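PDB 4O6R: aldehyde dehydrogenase from Burkholderia cenocepacia, which probably oxidises aldehydes to carboxylic acids with NAD+ or NADP+ as electron acceptor, and binds adenosine monophosphate. Local coordinates for residues A[129-132]-A[138-141]; A[110-115]-A[448-453]; A[432-437]-A[442-447]; A[191-196]-A[204-209]. All coordinates share one frame; numbering follows the deposited sequence. Where two conformers were deposited one is given.

Contact 1: A[129-132]-A[138-141]; sequences GSVI and FLNY
Two first torsions set the side chains of Asn140 and Ile132 next to each other: CG of Asn140 stands opposite its own backbone nitrogen (chi1 179°), while CG1 of Ile132 turns back beside its backbone nitrogen (chi1 -51°). The two run alongside each other in the same direction, and OD1 of Asn140 comes to 3.4 Å from both CB and CG1 of Ile132. This carboxamide is held at both ends by groups beyond the hairpin. OD1 is bonded to Ser454 of a third subunit, and ND2 is bonded to Val482 and Ser481 in strand 477-485 of the same chain. Between the backbones, Ile132 N donates to Asn140 O at 2.9 Å in a nearly straight bond of 170°. Strands 129-131 and 138-153 form an antiparallel beta hairpin that, with strand 477-485, makes up the arm characteristic of oligomeric aldehyde dehydrogenases. The outer strand also joins an antiparallel ladder with a second subunit, which extends the sheet into that neighbour. Val131 and Tyr141 form a non-hydrogen-bonded pair within the hairpin, and here CA-H groups approach carbonyls instead: Tyr141 CA lies 3.3 Å from Ser130 O. On the face carrying Val131, its CG1 slants across Leu139 to meet CD1 at 4.1 Å. A water links the strands just beyond, donating to Ile132 O at 2.8 Å and accepting from Asn140 N at 2.9 Å. Further out, the hydroxyl of Tyr141 is hydrogen-bonded to His431 of the third subunit.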
loop_
_atom_site.group_PDB
_atom_site.type_symbol
_atom_site.label_atom_id
_atom_site.label_comp_id
_atom_site.label_asym_id
_atom_site.label_seq_id
_atom_site.Cartn_x
_atom_site.Cartn_y
_atom_site.Cartn_z
ATOM N N GLY A 129 6.646 -6.863 1.488
ATOM C CA GLY A 129 6.746 -7.160 0.069
ATOM C C GLY A 129 5.385 -7.336 -0.567
ATOM O O GLY A 129 4.373 -6.996 0.034
ATOM N N SER A 130 5.370 -7.876 -1.776
ATOM C CA SER A 130 4.136 -8.003 -2.539
ATOM C C SER A 130 4.014 -9.375 -3.224
ATOM O O SER A 130 5.014 -10.095 -3.388
ATOM C CB SER A 130 4.018 -6.832 -3.554
ATOM O OG SER A 130 5.158 -6.791 -4.404
ATOM N N VAL A 131 2.782 -9.743 -3.587
ATOM C CA VAL A 131 2.502 -10.930 -4.394
ATOM C C VAL A 131 1.726 -10.455 -5.610
ATOM O O VAL A 131 0.711 -9.774 -5.461
ATOM C CB VAL A 131 1.674 -11.989 -3.616
ATOM C CG1 VAL A 131 1.432 -13.227 -4.477
ATOM C CG2 VAL A 131 2.414 -12.386 -2.336
ATOM N N ILE A 132 2.227 -10.780 -6.793
ATOM C CA ILE A 132 1.759 -10.182 -8.021
ATOM C C ILE A 132 0.825 -11.150 -8.720
ATOM O O ILE A 132 1.173 -12.314 -8.901
ATOM C CB ILE A 132 2.951 -9.917 -8.984
ATOM C CG1 ILE A 132 4.091 -9.166 -8.307
ATOM C CG2 ILE A 132 2.478 -9.212 -10.235
ATOM C CD1 ILE A 132 3.716 -7.809 -7.716
ATOM N N PHE A 138 1.541 -19.944 -11.701
ATOM C CA PHE A 138 2.765 -19.300 -11.220
ATOM C C PHE A 138 2.514 -18.515 -9.935
ATOM O O PHE A 138 1.476 -17.861 -9.791
ATOM C CB PHE A 138 3.317 -18.345 -12.271
ATOM C CG PHE A 138 3.806 -19.015 -13.505
ATOM C CD1 PHE A 138 2.933 -19.286 -14.552
ATOM C CD2 PHE A 138 5.134 -19.358 -13.640
ATOM C CE1 PHE A 138 3.393 -19.888 -15.702
ATOM C CE2 PHE A 138 5.589 -19.959 -14.787
ATOM C CZ PHE A 138 4.715 -20.228 -15.820
ATOM N N LEU A 139 3.466 -18.591 -9.010
ATOM C CA LEU A 139 3.506 -17.754 -7.844
ATOM C C LEU A 139 4.629 -16.732 -8.016
ATOM O O LEU A 139 5.766 -17.108 -8.268
ATOM C CB LEU A 139 3.826 -18.585 -6.627
ATOM C CG LEU A 139 4.035 -17.797 -5.344
ATOM C CD1 LEU A 139 2.741 -17.092 -4.956
ATOM C CD2 LEU A 139 4.509 -18.709 -4.237
ATOM N N ASN A 140 4.323 -15.448 -7.836
ATOM C CA ASN A 140 5.337 -14.404 -7.960
ATOM C C ASN A 140 5.318 -13.503 -6.751
ATOM O O ASN A 140 4.394 -12.720 -6.583
ATOM C CB ASN A 140 5.095 -13.615 -9.273
ATOM C CG ASN A 140 6.074 -12.477 -9.501
ATOM O OD1 ASN A 140 5.727 -11.499 -10.175
ATOM N ND2 ASN A 140 7.295 -12.597 -8.989
ATOM N N TYR A 141 6.301 -13.667 -5.871
ATOM C CA TYR A 141 6.422 -12.799 -4.708
ATOM C C TYR A 141 7.627 -11.881 -4.877
ATOM O O TYR A 141 8.648 -12.269 -5.482
ATOM C CB TYR A 141 6.526 -13.596 -3.411
ATOM C CG TYR A 141 7.715 -14.551 -3.229
ATOM C CD1 TYR A 141 7.689 -15.871 -3.701
ATOM C CD2 TYR A 141 8.839 -14.140 -2.550
ATOM C CE1 TYR A 141 8.772 -16.752 -3.484
ATOM C CE2 TYR A 141 9.920 -14.991 -2.338
ATOM C CZ TYR A 141 9.868 -16.300 -2.782
ATOM O OH TYR A 141 10.948 -17.104 -2.527
HETATM O O HOH W 1 1.517 -14.795 -7.703
HETATM O O HOH W 2 -0.569 -15.245 -9.635
#

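Contact 2: A[110-115]-A[448-453]; sequences VPRTAA and KRVNPG. With NO3 (nitrate ion), chain N; NO3 (nitrate ion), chain F.
Arg112 sends its side chain out of helix 102-123 toward Val450 and Lys448, starting from a CB that does not itself face the loop. CG continues on the side opposite the carbonyl carbon (chi1 -81°), and a bend at chi3 (148°) brings the end of the chain near the loop. NE is the first atom to meet it, 3.8 Å from Val450 CG2. That methyl sits over one face of the guanidinium, the two side chains running about perpendicular, and NH2 comes nearest to CG2 at 3.5 Å; Val450 was modelled in two conformers, so this packing is somewhat doubtful. At the edge of the group, in its plane, NH1 and NH2 both donate to O2 of one nitrate ion, each at 2.9 Å. Lys448 NZ reaches O3 of the same ion at 2.8 Å, so the anion bridges two cations and would offset their like charges. Nitrate probably came from the crystallisation liquor. Helix 102-123 packs on helices 69-85, 87-98 and 159-172, whereas 448-453 is part of the loop following strand 441-444 of the seven-stranded catalytic-domain sheet, and the contact thus joins two parts of the aldehyde dehydrogenase fold. NZ of Lys448 is further tied to His283, with Trp279 as a cation-pi partner. One turn further along the helix, Ala115 O is met by Pro452 CG at 3.9 Å. The same loop contains an Asx turn, in which Gly453 N donates to Asn451 OD1 at 2.8 Å. Arg449 takes a second nitrate, at 3.0 Å from NH2 to O1, and a salt bridge with Asp135 of the third subunit.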
loop_
_atom_site.group_PDB
_atom_site.type_symbol
_atom_site.label_atom_id
_atom_site.label_comp_id
_atom_site.label_asym_id
_atom_site.label_seq_id
_atom_site.Cartn_x
_atom_site.Cartn_y
_atom_site.Cartn_z
ATOM N N VAL A 110 17.657 17.565 19.758
ATOM C CA VAL A 110 17.631 16.261 20.395
ATOM C C VAL A 110 16.265 15.525 20.211
ATOM O O VAL A 110 16.253 14.407 19.739
ATOM C CB VAL A 110 18.057 16.332 21.885
ATOM C CG1 VAL A 110 17.870 14.996 22.561
ATOM C CG2 VAL A 110 19.504 16.782 22.004
ATOM N N PRO A 111 15.129 16.166 20.536
ATOM C CA PRO A 111 13.827 15.511 20.368
ATOM C C PRO A 111 13.549 15.038 18.933
ATOM O O PRO A 111 13.016 13.956 18.756
ATOM C CB PRO A 111 12.825 16.612 20.754
ATOM C CG PRO A 111 13.578 17.483 21.691
ATOM C CD PRO A 111 14.990 17.496 21.163
ATOM N N ARG A 112 13.926 15.822 17.929
ATOM C CA ARG A 112 13.650 15.430 16.538
ATOM C C ARG A 112 14.469 14.212 16.169
ATOM O O ARG A 112 14.003 13.333 15.459
ATOM C CB ARG A 112 13.925 16.570 15.555
ATOM C CG ARG A 112 12.814 17.627 15.425
ATOM C CD ARG A 112 13.428 18.903 14.876
ATOM N NE ARG A 112 12.567 19.710 14.043
ATOM C CZ ARG A 112 12.972 20.711 13.255
ATOM N NH1 ARG A 112 14.255 21.046 13.158
ATOM N NH2 ARG A 112 12.075 21.397 12.558
ATOM N N THR A 113 15.707 14.159 16.666
ATOM C CA THR A 113 16.596 13.028 16.426
ATOM C C THR A 113 16.041 11.782 17.074
ATOM O O THR A 113 15.916 10.765 16.426
ATOM C CB THR A 113 18.023 13.322 16.953
ATOM O OG1 THR A 113 18.491 14.543 16.380
ATOM C CG2 THR A 113 18.973 12.231 16.586
ATOM N N ALA A 114 15.675 11.868 18.350
ATOM C CA ALA A 114 15.040 10.737 19.031
ATOM C C ALA A 114 13.752 10.256 18.317
ATOM O O ALA A 114 13.549 9.061 18.110
ATOM C CB ALA A 114 14.769 11.086 20.481
ATOM N N ALA A 115 12.902 11.194 17.952
ATOM C CA ALA A 115 11.633 10.889 17.304
ATOM C C ALA A 115 11.833 10.158 15.992
ATOM O O ALA A 115 11.095 9.228 15.674
ATOM C CB ALA A 115 10.840 12.163 17.061
ATOM N N LYS A 448 8.177 24.893 7.703
ATOM C CA LYS A 448 9.171 23.946 8.188
ATOM C C LYS A 448 8.587 22.879 9.118
ATOM O O LYS A 448 9.194 22.535 10.131
ATOM C CB LYS A 448 10.345 24.644 8.883
ATOM C CG LYS A 448 10.998 25.739 8.096
ATOM C CD LYS A 448 12.470 25.968 8.439
ATOM C CE LYS A 448 12.712 26.286 9.902
ATOM N NZ LYS A 448 14.176 26.097 10.172
ATOM N N ARG A 449 7.389 22.382 8.826
ATOM C CA ARG A 449 6.911 21.243 9.565
ATOM C C ARG A 449 7.570 19.996 8.976
ATOM O O ARG A 449 7.462 19.741 7.781
ATOM C CB ARG A 449 5.388 21.095 9.529
ATOM C CG ARG A 449 4.615 22.355 9.927
ATOM C CD ARG A 449 4.965 22.785 11.335
ATOM N NE ARG A 449 4.640 21.772 12.313
ATOM C CZ ARG A 449 4.648 21.970 13.635
ATOM N NH1 ARG A 449 4.992 23.148 14.143
ATOM N NH2 ARG A 449 4.313 20.979 14.466
ATOM N N VAL A 450 8.242 19.268 9.860
ATOM C CA VAL A 450 8.910 18.010 9.496
ATOM C C VAL A 450 8.461 16.910 10.457
ATOM O O VAL A 450 8.301 17.129 11.679
ATOM C CB VAL A 450 10.449 18.153 9.423
ATOM C CG1 VAL A 450 10.852 19.123 8.331
ATOM C CG2 VAL A 450 11.029 18.612 10.744
ATOM N N ASN A 451 8.205 15.724 9.899
ATOM C CA ASN A 451 7.753 14.577 10.659
ATOM C C ASN A 451 8.433 13.372 10.042
ATOM O O ASN A 451 8.594 13.309 8.798
ATOM C CB ASN A 451 6.222 14.470 10.605
ATOM C CG ASN A 451 5.687 13.212 11.228
ATOM O OD1 ASN A 451 5.741 12.146 10.641
ATOM N ND2 ASN A 451 5.124 13.330 12.409
ATOM N N PRO A 452 8.827 12.387 10.870
ATOM C CA PRO A 452 9.598 11.286 10.277
ATOM C C PRO A 452 8.835 10.325 9.383
ATOM O O PRO A 452 9.443 9.465 8.774
ATOM C CB PRO A 452 10.167 10.547 11.492
ATOM C CG PRO A 452 9.347 10.933 12.622
ATOM C CD PRO A 452 8.841 12.337 12.338
ATOM N N GLY A 453 7.512 10.460 9.292
ATOM C CA GLY A 453 6.755 9.773 8.284
ATOM C C GLY A 453 6.391 10.593 7.060
ATOM O O GLY A 453 5.782 10.051 6.134
HETATM N N NO3 N . 4.168 18.220 12.474
HETATM O O1 NO3 N . 3.258 19.031 12.396
HETATM O O2 NO3 N . 3.867 16.881 12.730
HETATM O O3 NO3 N . 5.478 18.671 12.299
HETATM N N NO3 F . 14.385 22.645 10.012
HETATM O O1 NO3 F . 14.384 21.435 9.770
HETATM O O2 NO3 F . 13.950 23.140 11.230
HETATM O O3 NO3 F . 14.845 23.562 9.073
#

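Contact 3: A[432-437]-A[442-447]; sequences RMAARI and CWINCY
Helix 427-436 comes nearest to strand 441-444 where the CA atoms of Ala434 and Cys442 stand 5.9 Å apart, close enough that an alanine methyl and a cysteine sulfur meet directly. Ala434 points its methyl at the strand, and CB touches Cys442 SG at 3.8 Å. The sulfur is placed there by chi1 of -175°, which turns it from the backbone nitrogen of Cys442 and sets it against CA and CB of Ala434. Two residues along the strand, Ile444 adds its terminal methyl, with CD1 4.1 Å from the same Ala434 CB, so a single methyl group receives both a sulfur and a carbon from one face of the strand. Strand 421-423, this helix and strand 441-444 make a beta-alpha-beta crossover at the edge of the seven-stranded sheet, its two strands parallel neighbours. Strand 441-444 is the last strand of that sheet within the chain, and its residues 442-444 pair in a parallel ladder with a strand of the third subunit, whose Val482 also packs on Ala434 and Ile444. Just past the helix, Ile437 turns back in and brings CD1 to 4.2 Å from Cys442 SG. The exit from the helix is marked by Met433 O, which accepts from both Arg436 N and Ile437 N. On the other face of the strand, the indole of Trp443 packs with its CE3 over the centre of the Tyr447 ring, 3.8 Å above the plane, and also meets Trp483 of the third subunit.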
loop_
_atom_site.group_PDB
_atom_site.type_symbol
_atom_site.label_atom_id
_atom_site.label_comp_id
_atom_site.label_asym_id
_atom_site.label_seq_id
_atom_site.Cartn_x
_atom_site.Cartn_y
_atom_site.Cartn_z
ATOM N N ARG A 432 -4.896 25.072 -4.574
ATOM C CA ARG A 432 -4.522 25.366 -5.949
ATOM C C ARG A 432 -3.058 25.802 -6.009
ATOM O O ARG A 432 -2.272 25.305 -6.823
ATOM C CB ARG A 432 -5.428 26.485 -6.482
ATOM C CG ARG A 432 -5.208 26.823 -7.930
ATOM C CD ARG A 432 -6.005 28.056 -8.351
ATOM N NE ARG A 432 -7.442 27.899 -8.156
ATOM C CZ ARG A 432 -8.231 28.649 -7.376
ATOM N NH1 ARG A 432 -7.766 29.658 -6.629
ATOM N NH2 ARG A 432 -9.528 28.349 -7.310
ATOM N N MET A 433 -2.701 26.761 -5.155
ATOM C CA MET A 433 -1.313 27.218 -5.094
ATOM C C MET A 433 -0.376 26.061 -4.692
ATOM O O MET A 433 0.702 25.908 -5.289
ATOM C CB MET A 433 -1.126 28.353 -4.099
ATOM C CG MET A 433 -1.689 29.694 -4.530
ATOM S SD MET A 433 -0.834 30.545 -5.876
ATOM C CE MET A 433 0.807 30.737 -5.216
ATOM N N ALA A 434 -0.763 25.264 -3.697
ATOM C CA ALA A 434 0.119 24.150 -3.265
ATOM C C ALA A 434 0.441 23.202 -4.437
ATOM O O ALA A 434 1.570 22.707 -4.558
ATOM C CB ALA A 434 -0.467 23.391 -2.079
ATOM N N ALA A 435 -0.552 22.940 -5.275
ATOM C CA ALA A 435 -0.397 22.041 -6.423
ATOM C C ALA A 435 0.560 22.595 -7.495
ATOM O O ALA A 435 1.244 21.828 -8.142
ATOM C CB ALA A 435 -1.750 21.770 -7.051
ATOM N N ARG A 436 0.628 23.920 -7.626
ATOM C CA ARG A 436 1.322 24.592 -8.734
ATOM C C ARG A 436 2.732 25.071 -8.428
ATOM O O ARG A 436 3.508 25.334 -9.344
ATOM C CB ARG A 436 0.464 25.755 -9.223
ATOM C CG ARG A 436 -0.791 25.253 -9.914
ATOM C CD ARG A 436 -1.689 26.367 -10.380
ATOM N NE ARG A 436 -2.990 25.840 -10.781
ATOM C CZ ARG A 436 -3.951 26.561 -11.357
ATOM N NH1 ARG A 436 -3.764 27.859 -11.597
ATOM N NH2 ARG A 436 -5.105 25.982 -11.679
ATOM N N ILE A 437 3.064 25.189 -7.152
ATOM C CA ILE A 437 4.397 25.595 -6.749
ATOM C C ILE A 437 5.347 24.425 -6.967
ATOM O O ILE A 437 5.028 23.294 -6.587
ATOM C CB ILE A 437 4.424 26.058 -5.276
ATOM C CG1 ILE A 437 3.645 27.388 -5.110
ATOM C CG2 ILE A 437 5.853 26.252 -4.789
ATOM C CD1 ILE A 437 3.245 27.627 -3.683
ATOM N N CYS A 442 5.077 21.781 0.608
ATOM C CA CYS A 442 4.381 23.062 0.676
ATOM C C CYS A 442 3.626 23.149 2.000
ATOM O O CYS A 442 2.794 22.305 2.298
ATOM C CB CYS A 442 3.410 23.234 -0.493
ATOM S SG CYS A 442 2.655 24.870 -0.503
ATOM N N TRP A 443 3.933 24.175 2.783
ATOM C CA TRP A 443 3.346 24.390 4.096
ATOM C C TRP A 443 2.346 25.513 4.012
ATOM O O TRP A 443 2.687 26.628 3.578
ATOM C CB TRP A 443 4.450 24.747 5.132
ATOM C CG TRP A 443 5.441 23.644 5.360
ATOM C CD1 TRP A 443 5.200 22.464 6.003
ATOM C CD2 TRP A 443 6.809 23.575 4.905
ATOM N NE1 TRP A 443 6.326 21.683 5.991
ATOM C CE2 TRP A 443 7.323 22.332 5.328
ATOM C CE3 TRP A 443 7.650 24.445 4.215
ATOM C CZ2 TRP A 443 8.638 21.931 5.069
ATOM C CZ3 TRP A 443 8.946 24.048 3.947
ATOM C CH2 TRP A 443 9.425 22.796 4.379
ATOM N N ILE A 444 1.110 25.235 4.439
ATOM C CA ILE A 444 0.034 26.222 4.405
ATOM C C ILE A 444 -0.296 26.642 5.831
ATOM O O ILE A 444 -0.671 25.800 6.654
ATOM C CB ILE A 444 -1.226 25.700 3.716
ATOM C CG1 ILE A 444 -0.883 25.260 2.301
ATOM C CG2 ILE A 444 -2.282 26.795 3.692
ATOM C CD1 ILE A 444 -1.902 24.332 1.674
ATOM N N ASN A 445 -0.159 27.941 6.093
ATOM C CA ASN A 445 -0.364 28.518 7.426
ATOM C C ASN A 445 0.568 27.956 8.508
ATOM O O ASN A 445 0.224 27.896 9.706
ATOM C CB ASN A 445 -1.855 28.456 7.807
ATOM C CG ASN A 445 -2.698 29.434 6.984
ATOM O OD1 ASN A 445 -2.187 30.403 6.420
ATOM N ND2 ASN A 445 -3.995 29.166 6.892
ATOM N N CYS A 446 1.763 27.569 8.066
ATOM C CA CYS A 446 2.818 27.025 8.920
ATOM C C CYS A 446 4.060 27.026 8.042
ATOM O O CYS A 446 4.001 27.410 6.876
ATOM C CB CYS A 446 2.476 25.626 9.435
ATOM S SG CYS A 446 2.173 24.350 8.165
ATOM N N TYR A 447 5.192 26.661 8.605
ATOM C CA TYR A 447 6.419 26.533 7.817
ATOM C C TYR A 447 7.382 25.585 8.506
ATOM O O TYR A 447 7.420 25.500 9.724
ATOM C CB TYR A 447 7.088 27.887 7.567
ATOM C CG TYR A 447 7.680 28.030 6.174
ATOM C CD1 TYR A 447 6.907 28.474 5.109
ATOM C CD2 TYR A 447 9.013 27.748 5.933
ATOM C CE1 TYR A 447 7.448 28.621 3.826
ATOM C CE2 TYR A 447 9.573 27.894 4.668
ATOM C CZ TYR A 447 8.793 28.316 3.613
ATOM O OH TYR A 447 9.371 28.481 2.387
#

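Contact 4: A[191-196]-A[204-209]; sequences RIVELM and GVVNIV
Val193 of helix 187-199 packs against Val206 and Ile208 of strand 206-208, inside a beta-alpha-beta unit that begins with strand 176-180. The unit belongs to the Rossmann-like nucleotide-binding domain of the aldehyde dehydrogenase family. CG2 of Val193 meets CG1 of Val206 at 3.7 Å. Val193 CB and Val193 CG1 both lie 3.7 Å from Ile208 CG1, and the valine and the two strand side chains run in opposing directions, flank to flank. One turn along the helix, Met196 uses its sulfur. Beyond CG the chain is extended (chi2 174°), which carries SD across Val206 at about a right angle, 3.8 Å from CG1 and 3.9 Å from CG2. The helix and strand run in nearly opposite directions, at 154°, with axes 9.4 Å apart, a spacing occupied by these apolar side chains. Helix 159-172 adds Met167, which touches both Met196 and Val206. The side chain of Ile208 is about 7 Å from that of Lys180, an AMP-binding residue, and about 10 Å from the bound AMP, so it lies near the nucleotide site but does not touch the ligand. Away from the strand, Arg191 NH1 forms salt bridges with Glu194 OE1 and with Glu198, while Leu195 CD2 lies over one face of the guanidinium. On the far side of the strand, the amide of Asn207 is bonded to Val177 and Asp16. Its ND2 also reaches back to Gly204 O at 2.9 Å, from a position 58° out of the carbonyl plane.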
loop_
_atom_site.group_PDB
_atom_site.type_symbol
_atom_site.label_atom_id
_atom_site.label_comp_id
_atom_site.label_asym_id
_atom_site.label_seq_id
_atom_site.Cartn_x
_atom_site.Cartn_y
_atom_site.Cartn_z
ATOM N N ARG A 191 29.190 10.855 19.363
ATOM C CA ARG A 191 28.433 10.443 20.548
ATOM C C ARG A 191 27.265 9.518 20.199
ATOM O O ARG A 191 27.010 8.550 20.908
ATOM C CB ARG A 191 27.931 11.665 21.334
ATOM C CG ARG A 191 27.170 11.367 22.628
ATOM C CD ARG A 191 27.955 10.497 23.603
ATOM N NE ARG A 191 27.188 10.252 24.840
ATOM C CZ ARG A 191 27.153 9.114 25.528
ATOM N NH1 ARG A 191 27.870 8.050 25.149
ATOM N NH2 ARG A 191 26.396 9.039 26.623
ATOM N N ILE A 192 26.568 9.806 19.093
ATOM C CA ILE A 192 25.496 8.934 18.634
ATOM C C ILE A 192 26.016 7.514 18.397
ATOM O O ILE A 192 25.394 6.553 18.838
ATOM C CB ILE A 192 24.825 9.490 17.363
ATOM C CG1 ILE A 192 23.979 10.700 17.714
ATOM C CG2 ILE A 192 23.973 8.443 16.637
ATOM C CD1 ILE A 192 22.810 10.387 18.647
ATOM N N VAL A 193 27.132 7.360 17.691
ATOM C CA VAL A 193 27.582 6.007 17.379
ATOM C C VAL A 193 28.066 5.304 18.624
ATOM O O VAL A 193 27.969 4.072 18.709
ATOM C CB VAL A 193 28.594 5.947 16.214
ATOM C CG1 VAL A 193 29.961 6.430 16.656
ATOM C CG2 VAL A 193 28.680 4.534 15.665
ATOM N N GLU A 194 28.593 6.064 19.582
ATOM C CA GLU A 194 28.928 5.515 20.897
ATOM C C GLU A 194 27.675 4.956 21.582
ATOM O O GLU A 194 27.708 3.847 22.135
ATOM C CB GLU A 194 29.596 6.577 21.791
ATOM C CG GLU A 194 30.195 5.973 23.047
ATOM C CD GLU A 194 30.875 6.983 23.912
ATOM O OE1 GLU A 194 30.438 8.160 23.955
ATOM O OE2 GLU A 194 31.856 6.574 24.556
ATOM N N LEU A 195 26.570 5.708 21.537
ATOM C CA LEU A 195 25.308 5.208 22.098
ATOM C C LEU A 195 24.830 3.976 21.354
ATOM O O LEU A 195 24.350 3.040 21.978
ATOM C CB LEU A 195 24.192 6.268 22.096
ATOM C CG LEU A 195 24.440 7.470 23.003
ATOM C CD1 LEU A 195 23.410 8.575 22.814
ATOM C CD2 LEU A 195 24.463 7.027 24.445
ATOM N N MET A 196 24.946 3.985 20.022
ATOM C CA MET A 196 24.639 2.804 19.222
ATOM C C MET A 196 25.379 1.551 19.710
ATOM O O MET A 196 24.769 0.485 19.870
ATOM C CB MET A 196 24.933 3.072 17.733
ATOM C CG MET A 196 23.930 4.022 17.096
ATOM S SD MET A 196 24.479 4.388 15.425
ATOM C CE MET A 196 22.912 4.813 14.667
ATOM N N GLY A 204 30.577 -2.997 12.981
ATOM C CA GLY A 204 30.614 -2.861 11.531
ATOM C C GLY A 204 29.331 -2.383 10.928
ATOM O O GLY A 204 29.303 -2.000 9.766
ATOM N N VAL A 205 28.256 -2.412 11.698
ATOM C CA VAL A 205 26.947 -2.048 11.155
ATOM C C VAL A 205 26.887 -0.539 10.873
ATOM O O VAL A 205 26.311 -0.133 9.868
ATOM C CB VAL A 205 25.807 -2.509 12.083
ATOM C CG1 VAL A 205 24.432 -1.972 11.654
ATOM C CG2 VAL A 205 25.757 -4.014 12.075
ATOM N N VAL A 206 27.511 0.260 11.737
ATOM C CA VAL A 206 27.576 1.720 11.559
ATOM C C VAL A 206 29.028 2.139 11.731
ATOM O O VAL A 206 29.648 1.850 12.776
ATOM C CB VAL A 206 26.723 2.475 12.595
ATOM C CG1 VAL A 206 26.881 3.991 12.462
ATOM C CG2 VAL A 206 25.270 2.089 12.424
ATOM N N ASN A 207 29.557 2.814 10.716
ATOM C CA ASN A 207 30.909 3.325 10.749
ATOM C C ASN A 207 30.908 4.822 10.442
ATOM O O ASN A 207 30.297 5.264 9.458
ATOM C CB ASN A 207 31.781 2.573 9.766
ATOM C CG ASN A 207 31.623 1.083 9.897
ATOM O OD1 ASN A 207 32.353 0.448 10.645
ATOM N ND2 ASN A 207 30.638 0.521 9.210
ATOM N N ILE A 208 31.563 5.591 11.294
ATOM C CA ILE A 208 31.638 7.049 11.153
ATOM C C ILE A 208 33.051 7.490 10.776
ATOM O O ILE A 208 34.017 7.183 11.490
ATOM C CB ILE A 208 31.229 7.769 12.451
ATOM C CG1 ILE A 208 29.938 7.172 13.010
ATOM C CG2 ILE A 208 31.066 9.264 12.217
ATOM C CD1 ILE A 208 28.724 7.360 12.132
ATOM N N VAL A 209 33.160 8.238 9.679
ATOM C CA VAL A 209 34.470 8.638 9.149
ATOM C C VAL A 209 34.519 10.140 8.818
ATOM O O VAL A 209 34.525 10.532 7.665
ATOM C CB VAL A 209 34.861 7.767 7.958
ATOM C CG1 VAL A 209 35.189 6.360 8.445
ATOM C CG2 VAL A 209 33.753 7.706 6.938
#

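In the fold
Following the chain from the N terminus, helix 102-123 supplies the first half of contact 2, whose partner comes more than 330 residues later. Contacts 1, 4 and 3 all close within that long loop, one after another and without crossing. Contact 1 closes a hairpin turn on the intersubunit arm, and contact 4 closes the short connection from helix 187-199 to strand 206-208; both reach the same mixed sheet, though their centres lie 37 Å apart. Contact 3 ties a helix to the edge of the seven-stranded sheet. Its second segment runs straight into 448-453, which completes contact 2 and touches contact 3 through a probable hydrogen bond from Trp443 NE1 to Arg449 O. Contacts 1, 2 and 3 also meet a third subunit.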